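Local structure of acetyl-CoA C-acetyltransferase (7N7Z) at residues G50-I55 / T111-V116. The protein probably catalyses the thiolase reaction, in which two acetyl-CoA molecules condense reversibly to acetoacetyl-CoA and free CoA. Numbering follows the deposited sequence.
Sequences GIIDEI and TDISLV
With CG anti to its own carbonyl carbon (chi1 -69°), Asp53 swings its carboxylate across to the start of strand 113-121, while Glu54, its CG in the crowded position between N and C (chi1 71°), runs out extended toward Ser114. The two segments open a parallel strand pair in the mixed sheet of the N-terminal thiolase domain. Asp53 OD2 takes two backbone N-H groups from above the carboxylate plane, Asp112 N at 2.7 Å and Ile113 N at 3.0 Å, and Asp53 N returns a bond to Ile113 O at 2.8 Å. OD1 forms a salt bridge with Arg82, which probably offsets the charge of Asp53 and so eases its repulsion with the nearby carboxylate of Asp112. An alanine at Asp53 would lose both OD2 bonds and the Arg82 salt bridge, and would probably loosen the lead-in to strand 113-121. Further along, Leu115 N reaches Glu54 O at 3.0 Å, nearly straight at 170°. Ile55 and Leu115 share a face and lie side by side, CD1 to CD2 4.0 Å, with helix 30-45 against Leu115. Before strand 54-58 begins, Ile52 crosses Ile113 at about a right angle, its CG1 against Ile113 CG2. On the other face, Glu54 OE1 forms a salt bridge with Arg97 of the second subunit. Its OE2 accepts the Ser114 hydroxyl on the anti lone pair, OG to OE2 2.7 Å, and that same Ser114 OG receives a hydrogen bond from Thr111 OG1 at 3.0 Å.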
loop_
_atom_site.group_PDB
_atom_site.type_symbol
_atom_site.label_atom_id
_atom_site.label_comp_id
_atom_site.label_asym_id
_atom_site.label_seq_id
_atom_site.Cartn_x
_atom_site.Cartn_y
_atom_site.Cartn_z
ATOM N N GLY B 50 -21.068 -11.404 34.144
ATOM C CA GLY B 50 -21.113 -10.087 34.754
ATOM C C GLY B 50 -20.240 -9.923 35.983
ATOM O O GLY B 50 -20.050 -8.787 36.430
ATOM N N ILE B 51 -19.712 -11.014 36.538
ATOM C CA ILE B 51 -18.884 -10.956 37.737
ATOM C C ILE B 51 -17.427 -11.279 37.456
ATOM O O ILE B 51 -16.607 -11.242 38.385
ATOM C CB ILE B 51 -19.430 -11.882 38.841
ATOM C CG1 ILE B 51 -19.232 -13.351 38.456
ATOM C CG2 ILE B 51 -20.900 -11.583 39.099
ATOM C CD1 ILE B 51 -19.971 -14.326 39.348
ATOM N N ILE B 52 -17.073 -11.597 36.211
ATOM C CA ILE B 52 -15.679 -11.860 35.875
ATOM C C ILE B 52 -14.877 -10.579 36.063
ATOM O O ILE B 52 -15.291 -9.497 35.629
ATOM C CB ILE B 52 -15.564 -12.402 34.442
ATOM C CG1 ILE B 52 -16.218 -13.786 34.358
ATOM C CG2 ILE B 52 -14.102 -12.463 34.008
ATOM C CD1 ILE B 52 -16.263 -14.377 32.956
ATOM N N ASP B 53 -13.718 -10.697 36.716
ATOM C CA ASP B 53 -12.988 -9.514 37.154
ATOM C C ASP B 53 -12.135 -8.903 36.050
ATOM O O ASP B 53 -11.864 -7.697 36.082
ATOM C CB ASP B 53 -12.100 -9.861 38.350
ATOM C CG ASP B 53 -12.901 -10.159 39.600
ATOM O OD1 ASP B 53 -13.824 -9.378 39.911
ATOM O OD2 ASP B 53 -12.609 -11.174 40.269
ATOM N N GLU B 54 -11.696 -9.698 35.079
ATOM C CA GLU B 54 -10.804 -9.192 34.046
ATOM C C GLU B 54 -10.801 -10.157 32.873
ATOM O O GLU B 54 -11.333 -11.266 32.948
ATOM C CB GLU B 54 -9.379 -9.008 34.584
ATOM C CG GLU B 54 -8.650 -10.324 34.866
ATOM C CD GLU B 54 -7.200 -10.124 35.267
ATOM O OE1 GLU B 54 -6.641 -9.051 34.965
ATOM O OE2 GLU B 54 -6.620 -11.046 35.876
ATOM N N ILE B 55 -10.182 -9.713 31.783
ATOM C CA ILE B 55 -9.806 -10.579 30.675
ATOM C C ILE B 55 -8.336 -10.327 30.376
ATOM O O ILE B 55 -7.914 -9.172 30.247
ATOM C CB ILE B 55 -10.664 -10.337 29.419
ATOM C CG1 ILE B 55 -10.243 -11.302 28.304
ATOM C CG2 ILE B 55 -10.545 -8.894 28.952
ATOM C CD1 ILE B 55 -11.075 -11.193 27.046
ATOM N N THR B 111 -7.734 -10.435 41.822
ATOM C CA THR B 111 -8.972 -10.831 41.172
ATOM C C THR B 111 -9.401 -12.185 41.717
ATOM O O THR B 111 -8.582 -12.970 42.201
ATOM C CB THR B 111 -8.824 -10.911 39.645
ATOM O OG1 THR B 111 -7.831 -11.888 39.311
ATOM C CG2 THR B 111 -8.424 -9.560 39.067
ATOM N N ASP B 112 -10.703 -12.449 41.635
ATOM C CA ASP B 112 -11.257 -13.745 42.003
ATOM C C ASP B 112 -11.575 -14.613 40.796
ATOM O O ASP B 112 -11.431 -15.838 40.870
ATOM C CB ASP B 112 -12.531 -13.557 42.835
ATOM C CG ASP B 112 -12.298 -12.705 44.067
ATOM O OD1 ASP B 112 -11.167 -12.727 44.594
ATOM O OD2 ASP B 112 -13.243 -12.015 44.507
ATOM N N ILE B 113 -11.993 -14.006 39.687
ATOM C CA ILE B 113 -12.323 -14.715 38.458
ATOM C C ILE B 113 -11.671 -13.971 37.304
ATOM O O ILE B 113 -11.866 -12.760 37.153
ATOM C CB ILE B 113 -13.847 -14.814 38.241
ATOM C CG1 ILE B 113 -14.549 -15.211 39.543
ATOM C CG2 ILE B 113 -14.158 -15.804 37.122
ATOM C CD1 ILE B 113 -16.056 -15.275 39.434
ATOM N N SER B 114 -10.901 -14.692 36.490
ATOM C CA SER B 114 -10.194 -14.103 35.362
ATOM C C SER B 114 -10.477 -14.913 34.107
ATOM O O SER B 114 -10.380 -16.144 34.121
ATOM C CB SER B 114 -8.684 -14.049 35.620
ATOM O OG SER B 114 -8.363 -13.051 36.574
ATOM N N LEU B 115 -10.831 -14.219 33.031
ATOM C CA LEU B 115 -10.983 -14.838 31.723
ATOM C C LEU B 115 -9.673 -14.700 30.958
ATOM O O LEU B 115 -9.071 -13.622 30.938
ATOM C CB LEU B 115 -12.126 -14.185 30.947
ATOM C CG LEU B 115 -12.271 -14.596 29.480
ATOM C CD1 LEU B 115 -12.465 -16.100 29.353
ATOM C CD2 LEU B 115 -13.424 -13.849 28.827
ATOM N N VAL B 116 -9.226 -15.792 30.348
ATOM C CA VAL B 116 -8.035 -15.790 29.506
ATOM C C VAL B 116 -8.456 -16.223 28.110
ATOM O O VAL B 116 -9.024 -17.309 27.938
ATOM C CB VAL B 116 -6.933 -16.708 30.055
ATOM C CG1 VAL B 116 -5.735 -16.720 29.111
ATOM C CG2 VAL B 116 -6.514 -16.264 31.445
#